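Local coordinates for protein type III effector XopAI (Xanthomonas citri, PDB 6K93) that probably binds arginine-containing peptides through a domain with the mono-ADP-ribosyltransferase fold, as an effector delivered by a type III secretion system, at residues G223-P228 and Q258-E263. Numbering follows the deposited sequence.
Sequences GEDQLP and QGMAVE
E224 and V262 form an antiparallel hydrogen-bonded pair where strand 218-224, at the edge of a five-stranded mixed sheet in the mono-ADP-ribosyltransferase fold, runs out beside the start of strand 262-268. Two backbone bonds close the pair: E224 N gives its hydrogen to V262 O at 2.9 Å, and V262 N returns one to E224 O at 3.0 Å. G223 faces E263 in the neighbouring non-hydrogen-bonded pair, and its CA also lies 3.2 Å from V262 O in a CA-H...O contact, so that carbonyl is approached by both a peptide N-H and a CA-H.

Beyond the last pair a carboxylate takes over from the backbone. A261 N donates to D225 OD1 at 3.0 Å, with an N-H...O angle of 157°, tying the loop after one strand to the residue just before the other. The same oxygen rests against A261 CB. On the face shared by E224 and V262, Q226 NE2 donates to E224 OE1 at 2.9 Å, the acceptor lying almost in the amide plane; E224 OE2 makes a salt bridge with R245, so both carboxylate oxygens are engaged and the side chain is held at its tip.

Van der Waals contacts flank these bonds: the V262 methyl CG2 meets the carbonyl oxygen Q226 O at 3.4 Å, while V262 also packs on I310 of the adjoining strand 308-315. M260 lays CB and CG against G223 CA, then folds back through bends at chi2 (-60°) and chi3 (-63°). The M260 side chain crosses that of D225 at about a right angle, and its terminal methyl CE, which also touches E224 C, lies over the face of the D225 carboxylate, 3.4 Å from D225 CG and about as far from both carboxylate oxygens.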
ATOM      1  N   GLY A 223     -14.071  -4.596   3.768  1.00 10.35           N
ATOM      2  CA  GLY A 223     -14.578  -4.688   5.123  1.00  9.97           C
ATOM      3  C   GLY A 223     -13.428  -4.578   6.102  1.00 10.09           C
ATOM      4  O   GLY A 223     -12.413  -5.249   5.898  1.00 10.58           O
ATOM      5  N   GLU A 224     -13.599  -3.791   7.175  1.00  9.54           N
ATOM      6  CA  GLU A 224     -12.580  -3.644   8.209  1.00 11.10           C
ATOM      7  C   GLU A 224     -13.271  -3.524   9.552  1.00 11.51           C
ATOM      8  O   GLU A 224     -14.415  -3.087   9.625  1.00 12.67           O
ATOM      9  CB  GLU A 224     -11.696  -2.407   7.967  1.00 10.84           C
ATOM     10  CG  GLU A 224     -10.856  -2.427   6.716  1.00 10.72           C
ATOM     11  CD  GLU A 224      -9.875  -1.320   6.665  1.00 12.10           C
ATOM     12  OE1 GLU A 224      -9.293  -0.984   7.727  1.00 12.80           O
ATOM     13  OE2 GLU A 224      -9.602  -0.795   5.559  1.00 12.68           O
ATOM     14  N   ASP A 225     -12.563  -3.869  10.612  1.00 13.75           N
ATOM     15  CA  ASP A 225     -13.150  -3.728  11.950  1.00 16.50           C
ATOM     16  C   ASP A 225     -12.643  -2.436  12.592  1.00 15.88           C
ATOM     17  O   ASP A 225     -11.815  -2.434  13.502  1.00 18.49           O
ATOM     18  CB  ASP A 225     -12.840  -4.918  12.837  1.00 18.78           C
ATOM     19  CG  ASP A 225     -13.742  -6.097  12.588  1.00 19.97           C
ATOM     20  OD1 ASP A 225     -14.977  -5.941  12.240  1.00 19.03           O
ATOM     21  OD2 ASP A 225     -13.241  -7.197  12.764  1.00 19.65           O
ATOM     22  N   GLN A 226     -13.191  -1.330  12.140  1.00 13.50           N
ATOM     23  CA  GLN A 226     -12.895   0.000  12.651  1.00 13.31           C
ATOM     24  C   GLN A 226     -14.048   0.491  13.519  1.00 13.83           C
ATOM     25  O   GLN A 226     -15.194   0.049  13.376  1.00 14.11           O
ATOM     26  CB  GLN A 226     -12.640   1.001  11.514  1.00 12.87           C
ATOM     27  CG  GLN A 226     -11.531   0.628  10.537  1.00 12.34           C
ATOM     28  CD  GLN A 226     -10.117   0.714  11.131  1.00 13.37           C
ATOM     29  OE1 GLN A 226      -9.913   1.098  12.285  1.00 13.99           O
ATOM     30  NE2 GLN A 226      -9.123   0.317  10.324  1.00 14.59           N
ATOM     31  N   LEU A 227     -13.732   1.409  14.419  1.00 13.77           N
ATOM     32  CA  LEU A 227     -14.708   1.957  15.342  1.00 14.67           C
ATOM     33  C   LEU A 227     -15.504   3.080  14.690  1.00 14.61           C
ATOM     34  O   LEU A 227     -15.061   3.690  13.707  1.00 13.57           O
ATOM     35  CB  LEU A 227     -13.988   2.471  16.573  1.00 17.02           C
ATOM     36  CG  LEU A 227     -13.402   1.376  17.476  1.00 18.68           C
ATOM     37  CD1 LEU A 227     -12.301   1.980  18.318  1.00 19.89           C
ATOM     38  CD2 LEU A 227     -14.513   0.805  18.325  1.00 19.07           C
ATOM     39  N   PRO A 228     -16.677   3.388  15.240  1.00 15.13           N
ATOM     40  CA  PRO A 228     -17.484   4.463  14.645  1.00 15.16           C
ATOM     41  C   PRO A 228     -16.774   5.805  14.601  1.00 15.48           C
ATOM     42  O   PRO A 228     -16.899   6.514  13.595  1.00 15.08           O
ATOM     43  CB  PRO A 228     -18.727   4.496  15.533  1.00 18.74           C
ATOM     44  CG  PRO A 228     -18.846   3.055  16.027  1.00 21.22           C
ATOM     45  CD  PRO A 228     -17.424   2.621  16.257  1.00 19.49           C
ATOM     46  N   GLN A 258     -16.513 -13.642   8.505  1.00 25.31           N
ATOM     47  CA  GLN A 258     -16.810 -12.621   9.498  1.00 28.43           C
ATOM     48  C   GLN A 258     -17.550 -11.475   8.829  1.00 26.36           C
ATOM     49  O   GLN A 258     -17.163 -11.021   7.753  1.00 25.40           O
ATOM     50  CB  GLN A 258     -15.534 -12.118  10.189  1.00 37.52           C
ATOM     51  CG  GLN A 258     -14.331 -11.889   9.276  1.00 38.88           C
ATOM     52  CD  GLN A 258     -13.108 -11.420  10.055  1.00 36.44           C
ATOM     53  OE1 GLN A 258     -13.208 -11.091  11.240  1.00 47.67           O
ATOM     54  NE2 GLN A 258     -11.958 -11.387   9.394  1.00 23.14           N
ATOM     55  N   GLY A 259     -18.644 -11.063   9.438  1.00 19.81           N
ATOM     56  CA  GLY A 259     -19.329  -9.855   9.008  1.00 17.39           C
ATOM     57  C   GLY A 259     -18.650  -8.681   9.660  1.00 15.53           C
ATOM     58  O   GLY A 259     -18.611  -8.598  10.887  1.00 15.55           O
ATOM     59  N   MET A 260     -18.112  -7.781   8.853  1.00 13.75           N
ATOM     60  CA  MET A 260     -17.233  -6.743   9.351  1.00 12.45           C
ATOM     61  C   MET A 260     -18.005  -5.535   9.886  1.00 11.83           C
ATOM     62  O   MET A 260     -19.127  -5.227   9.452  1.00 11.89           O
ATOM     63  CB  MET A 260     -16.276  -6.319   8.240  1.00 13.04           C
ATOM     64  CG  MET A 260     -15.482  -7.482   7.654  1.00 13.98           C
ATOM     65  SD  MET A 260     -14.483  -8.294   8.926  1.00 15.02           S
ATOM     66  CE  MET A 260     -13.442  -6.922   9.332  1.00 16.29           C
ATOM     67  N   ALA A 261     -17.364  -4.824  10.842  1.00 11.87           N
ATOM     68  CA  ALA A 261     -18.014  -3.692  11.493  1.00 13.19           C
ATOM     69  C   ALA A 261     -18.219  -2.504  10.552  1.00 13.01           C
ATOM     70  O   ALA A 261     -19.160  -1.727  10.732  1.00 14.34           O
ATOM     71  CB  ALA A 261     -17.208  -3.251  12.696  1.00 12.88           C
ATOM     72  N   VAL A 262     -17.340  -2.326   9.574  1.00 11.63           N
ATOM     73  CA  VAL A 262     -17.419  -1.266   8.585  1.00 11.61           C
ATOM     74  C   VAL A 262     -17.250  -1.907   7.216  1.00 11.78           C
ATOM     75  O   VAL A 262     -16.333  -2.708   7.007  1.00 11.17           O
ATOM     76  CB  VAL A 262     -16.340  -0.197   8.792  1.00 13.05           C
ATOM     77  CG1 VAL A 262     -16.495   0.915   7.764  1.00 13.62           C
ATOM     78  CG2 VAL A 262     -16.447   0.393  10.188  1.00 13.60           C
ATOM     79  N   GLU A 263     -18.134  -1.579   6.303  1.00 11.09           N
ATOM     80  CA  GLU A 263     -18.015  -2.023   4.922  1.00 11.44           C
ATOM     81  C   GLU A 263     -17.956  -0.812   4.016  1.00 11.92           C
ATOM     82  O   GLU A 263     -18.498   0.245   4.339  1.00 12.81           O
ATOM     83  CB  GLU A 263     -19.178  -2.901   4.479  1.00 11.86           C
ATOM     84  CG  GLU A 263     -19.180  -4.246   5.161  1.00 13.56           C
ATOM     85  CD  GLU A 263     -20.414  -5.082   4.852  1.00 16.70           C
ATOM     86  OE1 GLU A 263     -21.341  -4.606   4.145  1.00 18.25           O
ATOM     87  OE2 GLU A 263     -20.452  -6.244   5.314  1.00 17.13           O
TER